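Side-chain contacts in putative HAD-hydrolase YfnB (Bacillus subtilis, PDB 3ED5), which is of unverified function but is probably a HAD-type phosphatase, perhaps with 5'-nucleotidase activity: residues A[9-14]-A[169-174]; A[147-152]-A[164-169]; A[178-183]-A[224-229]. All coordinates share one frame; numbering follows the deposited sequence.

Contact 1: residues A[9-14]-A[169-174]. With FMT (formic acid), chain K.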
loop_
_atom_site.group_PDB
_atom_site.type_symbol
_atom_site.label_atom_id
_atom_site.label_comp_id
_atom_site.label_asym_id
_atom_site.label_seq_id
_atom_site.Cartn_x
_atom_site.Cartn_y
_atom_site.Cartn_z
ATOM N N THR A 9 -2.029 -19.008 3.121
ATOM C CA THR A 9 -2.576 -17.888 2.377
ATOM C C THR A 9 -1.832 -16.643 2.830
ATOM O O THR A 9 -1.838 -16.342 4.032
ATOM C CB THR A 9 -4.058 -17.734 2.721
ATOM O OG1 THR A 9 -4.726 -18.985 2.474
ATOM C CG2 THR A 9 -4.718 -16.614 1.877
ATOM N N LEU A 10 -1.228 -15.916 1.880
ATOM C CA LEU A 10 -0.499 -14.668 2.203
ATOM C C LEU A 10 -1.208 -13.495 1.536
ATOM O O LEU A 10 -1.472 -13.542 0.323
ATOM C CB LEU A 10 0.982 -14.720 1.744
ATOM C CG LEU A 10 1.696 -16.014 2.197
ATOM C CD1 LEU A 10 3.119 -16.061 1.626
ATOM C CD2 LEU A 10 1.711 -16.148 3.730
ATOM N N LEU A 11 -1.539 -12.474 2.328
ATOM C CA LEU A 11 -2.153 -11.270 1.810
ATOM C C LEU A 11 -1.101 -10.153 1.838
ATOM O O LEU A 11 -0.580 -9.815 2.901
ATOM C CB LEU A 11 -3.351 -10.851 2.674
ATOM C CG LEU A 11 -4.367 -11.961 3.064
ATOM C CD1 LEU A 11 -5.498 -11.337 3.892
ATOM C CD2 LEU A 11 -4.958 -12.670 1.843
ATOM N N PHE A 12 -0.799 -9.618 0.667
ATOM C CA PHE A 12 0.242 -8.594 0.586
ATOM C C PHE A 12 -0.382 -7.249 0.266
ATOM O O PHE A 12 -1.145 -7.103 -0.679
ATOM C CB PHE A 12 1.230 -8.921 -0.554
ATOM C CG PHE A 12 2.301 -9.893 -0.184
ATOM C CD1 PHE A 12 3.514 -9.474 0.359
ATOM C CD2 PHE A 12 2.104 -11.264 -0.410
ATOM C CE1 PHE A 12 4.510 -10.423 0.722
ATOM C CE2 PHE A 12 3.102 -12.208 -0.083
ATOM C CZ PHE A 12 4.290 -11.792 0.481
ATOM N N ASP A 13 0.007 -6.254 1.050
ATOM C CA ASP A 13 -0.146 -4.860 0.664
ATOM C C ASP A 13 0.785 -4.585 -0.538
ATOM O O ASP A 13 1.742 -5.323 -0.778
ATOM C CB ASP A 13 0.218 -3.986 1.875
ATOM C CG ASP A 13 0.244 -2.504 1.542
ATOM O OD1 ASP A 13 -0.828 -1.909 1.264
ATOM O OD2 ASP A 13 1.350 -1.957 1.584
ATOM N N VAL A 14 0.519 -3.506 -1.292
ATOM C CA VAL A 14 1.329 -3.180 -2.482
ATOM C C VAL A 14 2.393 -2.134 -2.129
ATOM O O VAL A 14 3.614 -2.378 -2.203
ATOM C CB VAL A 14 0.438 -2.644 -3.655
ATOM C CG1 VAL A 14 1.298 -2.261 -4.882
ATOM C CG2 VAL A 14 -0.560 -3.753 -4.124
ATOM N N GLU A 169 -14.612 -13.723 2.205
ATOM C CA GLU A 169 -15.707 -14.417 1.524
ATOM C C GLU A 169 -15.276 -14.867 0.126
ATOM O O GLU A 169 -15.893 -15.707 -0.468
ATOM C CB GLU A 169 -16.930 -13.497 1.437
ATOM C CG GLU A 169 -17.648 -13.264 2.758
ATOM C CD GLU A 169 -18.158 -14.562 3.422
ATOM O OE1 GLU A 169 -18.889 -15.340 2.773
ATOM O OE2 GLU A 169 -17.810 -14.809 4.607
ATOM N N ARG A 170 -14.210 -14.272 -0.404
ATOM C CA ARG A 170 -13.781 -14.511 -1.779
ATOM C C ARG A 170 -12.489 -15.340 -1.895
ATOM O O ARG A 170 -11.951 -15.500 -2.992
ATOM C CB ARG A 170 -13.673 -13.164 -2.515
ATOM C CG ARG A 170 -15.059 -12.605 -2.831
ATOM C CD ARG A 170 -15.005 -11.065 -3.036
ATOM N NE ARG A 170 -16.364 -10.576 -3.294
ATOM C CZ ARG A 170 -17.261 -10.330 -2.349
ATOM N NH1 ARG A 170 -18.478 -9.904 -2.688
ATOM N NH2 ARG A 170 -16.958 -10.514 -1.062
ATOM N N ILE A 171 -12.024 -15.918 -0.785
ATOM C CA ILE A 171 -10.854 -16.820 -0.811
ATOM C C ILE A 171 -11.388 -18.223 -0.528
ATOM O O ILE A 171 -11.939 -18.430 0.538
ATOM C CB ILE A 171 -9.805 -16.441 0.248
ATOM C CG1 ILE A 171 -9.214 -15.024 -0.039
ATOM C CG2 ILE A 171 -8.669 -17.470 0.299
ATOM C CD1 ILE A 171 -8.289 -14.520 1.107
ATOM N N PRO A 172 -11.251 -19.153 -1.491
ATOM C CA PRO A 172 -11.811 -20.514 -1.349
ATOM C C PRO A 172 -11.174 -21.210 -0.144
ATOM O O PRO A 172 -9.949 -21.144 0.012
ATOM C CB PRO A 172 -11.382 -21.192 -2.655
ATOM C CG PRO A 172 -11.025 -20.060 -3.597
ATOM C CD PRO A 172 -10.440 -19.034 -2.720
ATOM N N GLN A 173 -12.008 -21.822 0.715
ATOM C CA GLN A 173 -11.521 -22.535 1.905
ATOM C C GLN A 173 -10.701 -21.633 2.840
ATOM O O GLN A 173 -9.710 -22.068 3.448
ATOM C CB GLN A 173 -10.693 -23.766 1.497
ATOM C CG GLN A 173 -11.466 -24.808 0.688
ATOM C CD GLN A 173 -12.326 -25.692 1.557
ATOM O OE1 GLN A 173 -13.449 -25.333 1.905
ATOM N NE2 GLN A 173 -11.807 -26.861 1.910
ATOM N N PHE A 174 -11.108 -20.371 2.951
ATOM C CA PHE A 174 -10.394 -19.405 3.794
ATOM C C PHE A 174 -10.303 -19.878 5.246
ATOM O O PHE A 174 -11.327 -20.230 5.837
ATOM C CB PHE A 174 -11.094 -18.036 3.785
ATOM C CG PHE A 174 -10.495 -17.068 4.776
ATOM C CD1 PHE A 174 -11.131 -16.810 5.988
ATOM C CD2 PHE A 174 -9.261 -16.493 4.530
ATOM C CE1 PHE A 174 -10.549 -15.956 6.924
ATOM C CE2 PHE A 174 -8.676 -15.664 5.466
ATOM C CZ PHE A 174 -9.335 -15.393 6.664
HETATM C C FMT K . -19.551 -8.908 1.243
HETATM O O1 FMT K . -18.968 -9.944 1.598
HETATM O O2 FMT K . -20.193 -8.775 0.188
#
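In Ile171, CG1 stands anti to the carbonyl carbon (chi1 -64°) and the chain then runs on extended, which carries CD1 toward strand 9-12. Leu11 answers with CG likewise anti to its carbonyl carbon (chi1 -47°), sending its CD2 branch out to meet that methyl. The two side chains cross obliquely, and the touch is methyl against methyl: Leu11 CD2 lies 3.9 Å from Ile171 CD1. On the same side of the strand, two residues earlier, Thr9 adds CG2, 4.2 Å from Ile171 CD1. One isoleucine methyl therefore serves two strand residues, and the joint is small, wholly apolar and buried.

The loop makes a type II beta turn from Ile171 to Phe174, with Pro172 and Gln173 at its corners; Gln173 takes the positive phi of the third position. The closing bond, from Phe174 N to Ile171 O, is weak at 3.2 Å. Arg170 takes no part in this joint and is exposed. A formate, probably from the crystallisation liquor, lies at the edge of its guanidinium and in its plane, held by a weak though nearly straight bond (Arg170 NH2 to formate O1 3.4 Å, 170° at the hydrogen). The same NH2 also bonds Tyr166 O, and the guanidinium makes a cation-pi contact with the Tyr166 ring.

Strand 9-12 leads into Asp13, the nucleophile by similarity, as in the HAD fold, where the nucleophile follows the first strand of the Rossmann-like core; its carboxylate meets Lys158 and Thr17. The strand itself runs inside the parallel sheet, between strands 120-125 and 179-183, and the Ile171 loop, which follows helix 161-169 and leads to strand 179-183, lies over one face, where Ile171 also touches Tyr122.

Contact 2: residues A[147-152]-A[164-169]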
loop_
_atom_site.group_PDB
_atom_site.type_symbol
_atom_site.label_atom_id
_atom_site.label_comp_id
_atom_site.label_asym_id
_atom_site.label_seq_id
_atom_site.Cartn_x
_atom_site.Cartn_y
_atom_site.Cartn_z
ATOM N N ASP A 147 -5.694 -13.412 -6.710
ATOM C CA ASP A 147 -6.689 -12.347 -6.833
ATOM C C ASP A 147 -6.144 -11.035 -6.238
ATOM O O ASP A 147 -5.139 -11.041 -5.504
ATOM C CB ASP A 147 -8.011 -12.754 -6.159
ATOM C CG ASP A 147 -9.235 -12.167 -6.836
ATOM O OD1 ASP A 147 -9.170 -11.121 -7.553
ATOM O OD2 ASP A 147 -10.306 -12.771 -6.626
ATOM N N ILE A 148 -6.803 -9.938 -6.577
ATOM C CA ILE A 148 -6.429 -8.579 -6.145
ATOM C C ILE A 148 -7.697 -7.939 -5.589
ATOM O O ILE A 148 -8.694 -7.801 -6.317
ATOM C CB ILE A 148 -5.858 -7.791 -7.336
ATOM C CG1 ILE A 148 -4.581 -8.492 -7.810
ATOM C CG2 ILE A 148 -5.567 -6.302 -6.959
ATOM C CD1 ILE A 148 -4.004 -7.923 -9.059
ATOM N N PHE A 149 -7.681 -7.612 -4.298
ATOM C CA PHE A 149 -8.843 -7.059 -3.632
ATOM C C PHE A 149 -8.630 -5.572 -3.383
ATOM O O PHE A 149 -7.806 -5.189 -2.553
ATOM C CB PHE A 149 -9.110 -7.770 -2.325
ATOM C CG PHE A 149 -9.318 -9.250 -2.494
ATOM C CD1 PHE A 149 -10.494 -9.747 -3.099
ATOM C CD2 PHE A 149 -8.352 -10.139 -2.072
ATOM C CE1 PHE A 149 -10.712 -11.138 -3.266
ATOM C CE2 PHE A 149 -8.562 -11.548 -2.222
ATOM C CZ PHE A 149 -9.746 -12.028 -2.828
ATOM N N VAL A 150 -9.418 -4.772 -4.096
ATOM C CA VAL A 150 -9.298 -3.310 -4.022
ATOM C C VAL A 150 -10.428 -2.731 -3.161
ATOM O O VAL A 150 -11.592 -3.139 -3.302
ATOM C CB VAL A 150 -9.263 -2.713 -5.465
ATOM C CG1 VAL A 150 -8.054 -3.285 -6.237
ATOM C CG2 VAL A 150 -10.535 -2.974 -6.249
ATOM N N SER A 151 -10.086 -1.806 -2.267
ATOM C CA SER A 151 -11.068 -1.195 -1.348
ATOM C C SER A 151 -12.315 -0.679 -2.080
ATOM O O SER A 151 -13.429 -0.794 -1.594
ATOM C CB SER A 151 -10.424 -0.045 -0.527
ATOM O OG SER A 151 -9.841 0.919 -1.391
ATOM N N GLU A 152 -12.118 -0.119 -3.275
ATOM C CA GLU A 152 -13.198 0.591 -3.977
ATOM C C GLU A 152 -14.343 -0.317 -4.408
ATOM O O GLU A 152 -15.450 0.146 -4.689
ATOM C CB GLU A 152 -12.625 1.377 -5.173
ATOM C CG GLU A 152 -11.990 0.502 -6.266
ATOM C CD GLU A 152 -11.218 1.331 -7.270
ATOM O OE1 GLU A 152 -10.181 1.909 -6.917
ATOM O OE2 GLU A 152 -11.661 1.418 -8.422
ATOM N N PHE A 164 -12.108 -6.585 5.242
ATOM C CA PHE A 164 -11.592 -7.952 5.347
ATOM C C PHE A 164 -12.670 -9.008 5.181
ATOM O O PHE A 164 -12.415 -10.034 4.577
ATOM C CB PHE A 164 -10.784 -8.121 6.620
ATOM C CG PHE A 164 -9.492 -7.370 6.557
ATOM C CD1 PHE A 164 -8.422 -7.890 5.830
ATOM C CD2 PHE A 164 -9.371 -6.108 7.136
ATOM C CE1 PHE A 164 -7.224 -7.175 5.700
ATOM C CE2 PHE A 164 -8.173 -5.388 7.014
ATOM C CZ PHE A 164 -7.097 -5.933 6.308
ATOM N N ASN A 165 -13.885 -8.720 5.639
ATOM C CA ASN A 165 -14.984 -9.697 5.439
ATOM C C ASN A 165 -15.165 -9.976 3.962
ATOM O O ASN A 165 -15.410 -11.118 3.540
ATOM C CB ASN A 165 -16.333 -9.186 5.960
ATOM C CG ASN A 165 -16.400 -9.082 7.465
ATOM O OD1 ASN A 165 -15.566 -9.643 8.199
ATOM N ND2 ASN A 165 -17.410 -8.365 7.945
ATOM N N TYR A 166 -15.104 -8.902 3.172
ATOM C CA TYR A 166 -15.260 -8.979 1.736
ATOM C C TYR A 166 -14.192 -9.887 1.103
ATOM O O TYR A 166 -14.509 -10.779 0.279
ATOM C CB TYR A 166 -15.187 -7.542 1.143
ATOM C CG TYR A 166 -15.303 -7.497 -0.363
ATOM C CD1 TYR A 166 -16.496 -7.104 -0.978
ATOM C CD2 TYR A 166 -14.201 -7.795 -1.175
ATOM C CE1 TYR A 166 -16.593 -7.065 -2.385
ATOM C CE2 TYR A 166 -14.290 -7.765 -2.552
ATOM C CZ TYR A 166 -15.474 -7.401 -3.145
ATOM O OH TYR A 166 -15.542 -7.368 -4.524
ATOM N N VAL A 167 -12.945 -9.682 1.526
ATOM C CA VAL A 167 -11.802 -10.481 1.056
ATOM C C VAL A 167 -11.990 -11.949 1.465
ATOM O O VAL A 167 -11.832 -12.862 0.634
ATOM C CB VAL A 167 -10.514 -9.983 1.676
ATOM C CG1 VAL A 167 -9.307 -10.909 1.339
ATOM C CG2 VAL A 167 -10.245 -8.550 1.176
ATOM N N PHE A 168 -12.308 -12.156 2.730
ATOM C CA PHE A 168 -12.421 -13.559 3.243
ATOM C C PHE A 168 -13.498 -14.374 2.540
ATOM O O PHE A 168 -13.323 -15.578 2.306
ATOM C CB PHE A 168 -12.654 -13.584 4.756
ATOM C CG PHE A 168 -11.566 -12.914 5.562
ATOM C CD1 PHE A 168 -10.324 -12.615 4.998
ATOM C CD2 PHE A 168 -11.797 -12.611 6.905
ATOM C CE1 PHE A 168 -9.308 -12.022 5.758
ATOM C CE2 PHE A 168 -10.791 -12.007 7.686
ATOM C CZ PHE A 168 -9.546 -11.705 7.102
ATOM N N GLU A 169 -14.612 -13.723 2.205
ATOM C CA GLU A 169 -15.707 -14.417 1.524
ATOM C C GLU A 169 -15.276 -14.867 0.126
ATOM O O GLU A 169 -15.893 -15.707 -0.468
ATOM C CB GLU A 169 -16.930 -13.497 1.437
ATOM C CG GLU A 169 -17.648 -13.264 2.758
ATOM C CD GLU A 169 -18.158 -14.562 3.422
ATOM O OE1 GLU A 169 -18.889 -15.340 2.773
ATOM O OE2 GLU A 169 -17.810 -14.809 4.607
#
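Val167 lays both methyls on Phe149, and this is the tight half of the contact. CG1, anti to the valine backbone N (chi1 173°), sits over one face of the phenylalanine ring, 4.0 Å from its centroid and 29° off the normal, a CH-pi contact. It is shifted toward one side of the ring, so that its closest carbon is Phe149 CD2, 3.6 Å from Val167 CG1. The second methyl presses on the root of the ring, with Val167 CG2 3.8 Å from Phe149 CB.

The other half is looser. Tyr166, partly exposed, comes to the ring from the preceding position on the helix: Phe149 CD1 lies at the edge of the tyrosine ring, near its plane, 4.3 Å from Tyr166 CE2. Tyr166 leads outward to the bound formate and to Arg170, which makes a cation-pi contact with it. The partly exposed Asp147 folds its carboxylate back onto the chain, and its OD1 takes the N-H of Ile148, 2.8 Å from Ile148 N, on its anti side.

With an alanine in place of Phe149 the ring would be gone, which is likely to open a gap beneath the Val167 methyls and leave the Tyr166 edge without its apolar neighbour.

Phe149 O also receives Tyr163 OH, a second tie between the same two elements. Strand 147-150 is the outermost of the sheet on this side, bonded through its backbone to strand 120-125; helix 161-169 covers one of its faces, while Ile148 and Val150 turn to helix 129-138 on the other.

Contact 3: residues A[178-183]-A[224-229]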
loop_
_atom_site.group_PDB
_atom_site.type_symbol
_atom_site.label_atom_id
_atom_site.label_comp_id
_atom_site.label_asym_id
_atom_site.label_seq_id
_atom_site.Cartn_x
_atom_site.Cartn_y
_atom_site.Cartn_z
ATOM N N HIS A 178 -4.482 -19.813 9.200
ATOM C CA HIS A 178 -3.436 -20.147 8.224
ATOM C C HIS A 178 -3.185 -19.030 7.239
ATOM O O HIS A 178 -2.696 -19.273 6.126
ATOM C CB HIS A 178 -3.830 -21.414 7.480
ATOM C CG HIS A 178 -4.016 -22.577 8.393
ATOM N ND1 HIS A 178 -2.966 -23.369 8.806
ATOM C CD2 HIS A 178 -5.121 -23.049 9.020
ATOM C CE1 HIS A 178 -3.421 -24.303 9.628
ATOM N NE2 HIS A 178 -4.722 -24.122 9.781
ATOM N N THR A 179 -3.545 -17.820 7.649
ATOM C CA THR A 179 -3.379 -16.650 6.818
ATOM C C THR A 179 -2.481 -15.605 7.486
ATOM O O THR A 179 -2.610 -15.338 8.685
ATOM C CB THR A 179 -4.755 -16.015 6.515
ATOM O OG1 THR A 179 -5.592 -16.977 5.882
ATOM C CG2 THR A 179 -4.626 -14.748 5.606
ATOM N N LEU A 180 -1.604 -14.986 6.691
ATOM C CA LEU A 180 -0.728 -13.925 7.172
ATOM C C LEU A 180 -0.952 -12.696 6.303
ATOM O O LEU A 180 -0.965 -12.814 5.056
ATOM C CB LEU A 180 0.745 -14.376 7.046
ATOM C CG LEU A 180 1.788 -13.321 7.521
ATOM C CD1 LEU A 180 1.713 -13.076 9.042
ATOM C CD2 LEU A 180 3.201 -13.822 7.151
ATOM N N ILE A 181 -1.064 -11.513 6.921
ATOM C CA ILE A 181 -1.031 -10.289 6.129
ATOM C C ILE A 181 0.339 -9.605 6.313
ATOM O O ILE A 181 0.832 -9.492 7.437
ATOM C CB ILE A 181 -2.192 -9.310 6.445
ATOM C CG1 ILE A 181 -2.063 -8.031 5.575
ATOM C CG2 ILE A 181 -2.262 -8.969 7.957
ATOM C CD1 ILE A 181 -3.345 -7.093 5.645
ATOM N N ILE A 182 0.924 -9.168 5.201
ATOM C CA ILE A 182 2.245 -8.523 5.195
ATOM C C ILE A 182 2.086 -7.122 4.617
ATOM O O ILE A 182 1.590 -6.956 3.499
ATOM C CB ILE A 182 3.214 -9.308 4.272
ATOM C CG1 ILE A 182 3.318 -10.790 4.681
ATOM C CG2 ILE A 182 4.635 -8.644 4.289
ATOM C CD1 ILE A 182 2.389 -11.728 3.890
ATOM N N GLY A 183 2.489 -6.118 5.373
ATOM C CA GLY A 183 2.383 -4.734 4.871
ATOM C C GLY A 183 3.170 -3.767 5.714
ATOM O O GLY A 183 3.640 -4.099 6.829
ATOM N N GLU A 224 13.265 -10.712 2.357
ATOM C CA GLU A 224 13.872 -12.055 2.434
ATOM C C GLU A 224 13.781 -12.651 3.842
ATOM O O GLU A 224 13.880 -13.874 4.002
ATOM C CB GLU A 224 15.325 -12.036 1.946
ATOM C CG GLU A 224 16.252 -11.146 2.788
ATOM C CD GLU A 224 17.707 -11.109 2.277
ATOM O OE1 GLU A 224 17.949 -11.324 1.068
ATOM O OE2 GLU A 224 18.618 -10.850 3.089
ATOM N N GLU A 225 13.545 -11.813 4.857
ATOM C CA GLU A 225 13.332 -12.339 6.216
ATOM C C GLU A 225 12.058 -13.204 6.295
ATOM O O GLU A 225 11.873 -13.926 7.273
ATOM C CB GLU A 225 13.260 -11.208 7.238
ATOM C CG GLU A 225 14.571 -10.418 7.363
ATOM C CD GLU A 225 14.389 -9.232 8.288
ATOM O OE1 GLU A 225 13.858 -9.419 9.385
ATOM O OE2 GLU A 225 14.728 -8.109 7.908
ATOM N N LEU A 226 11.181 -13.127 5.289
ATOM C CA LEU A 226 9.986 -13.964 5.265
ATOM C C LEU A 226 10.266 -15.450 5.111
ATOM O O LEU A 226 9.450 -16.258 5.558
ATOM C CB LEU A 226 9.006 -13.530 4.186
ATOM C CG LEU A 226 8.146 -12.334 4.572
ATOM C CD1 LEU A 226 7.426 -11.850 3.302
ATOM C CD2 LEU A 226 7.116 -12.649 5.695
ATOM N N TYR A 227 11.394 -15.813 4.488
ATOM C CA TYR A 227 11.723 -17.249 4.325
ATOM C C TYR A 227 11.741 -17.946 5.678
ATOM O O TYR A 227 11.135 -19.018 5.861
ATOM C CB TYR A 227 13.040 -17.457 3.573
ATOM C CG TYR A 227 12.947 -16.997 2.141
ATOM C CD1 TYR A 227 12.041 -17.597 1.262
ATOM C CD2 TYR A 227 13.767 -15.971 1.659
ATOM C CE1 TYR A 227 11.926 -17.177 -0.065
ATOM C CE2 TYR A 227 13.674 -15.540 0.323
ATOM C CZ TYR A 227 12.749 -16.168 -0.535
ATOM O OH TYR A 227 12.618 -15.764 -1.842
ATOM N N HIS A 228 12.425 -17.342 6.645
ATOM C CA HIS A 228 12.479 -17.942 7.967
ATOM C C HIS A 228 11.146 -17.913 8.699
ATOM O O HIS A 228 10.801 -18.884 9.346
ATOM C CB HIS A 228 13.596 -17.306 8.820
ATOM C CG HIS A 228 14.961 -17.773 8.431
ATOM N ND1 HIS A 228 16.109 -17.097 8.788
ATOM C CD2 HIS A 228 15.360 -18.829 7.680
ATOM C CE1 HIS A 228 17.159 -17.749 8.323
ATOM N NE2 HIS A 228 16.735 -18.799 7.644
ATOM N N ILE A 229 10.413 -16.808 8.605
ATOM C CA ILE A 229 9.108 -16.695 9.288
ATOM C C ILE A 229 8.127 -17.727 8.737
ATOM O O ILE A 229 7.329 -18.325 9.499
ATOM C CB ILE A 229 8.574 -15.245 9.159
ATOM C CG1 ILE A 229 9.370 -14.351 10.147
ATOM C CG2 ILE A 229 7.070 -15.124 9.428
ATOM C CD1 ILE A 229 9.235 -12.869 9.811
#
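Leu226 CD2 faces Leu180 and Ile182, two side chains of a central strand in the Rossmann-like alpha/beta core of the HAD fold, where helix 226-230 packs on a face of the parallel sheet. Leu180 and Ile182, two apart along strand 179-183, both point toward the helix, and Leu226 points back at them. They meet in different ways. Leu180, with CG anti to its backbone N (chi1 180°), offers the end of its chain: its CD2 is 4.3 Å from Leu226 CD2, methyl to methyl. Ile182 meets the leucine broadside, with CG1 4.3 Å from Leu226 CD2 and the CG2 methyl close to Leu226 CD1; its unusual chi2 of 96° turns CD1 away from the leucine. These are the distances of loose apolar packing.

Ile229, nearly one turn further along the helix, faces the same way and also touches Tyr218 and Ile220 of strand 218-220. Leu226 spans strands 179-183 and 199-203, touching Cys201 of the latter, which Ile182 touches too. Glu225, next to Leu226 in the chain, accepts through OE2 the backbone N-H groups of Arg221 and Lys222.

All three contacts lean on the same parallel sheet, and all are buried and apolar across their segments. Contacts 1 and 2 lie on one face, their centres about 8 Å apart, and share Glu169, near the join of helix 161-169 and the loop that contact 1 uses; Arg170 CB packs on Phe149 CE1 at 3.7 Å. Contact 3 uses the other face, yet its strand 179-183 is bonded directly to strand 9-12 of contact 1, Leu11 N lying 2.8 Å from Leu180 O. Contacts 1 and 3 are aliphatic packing on inner strands. Contact 2, at the sheet's outer strand, adds aliphatic-on-aromatic CH-pi packing and, at Tyr166, a partly exposed margin.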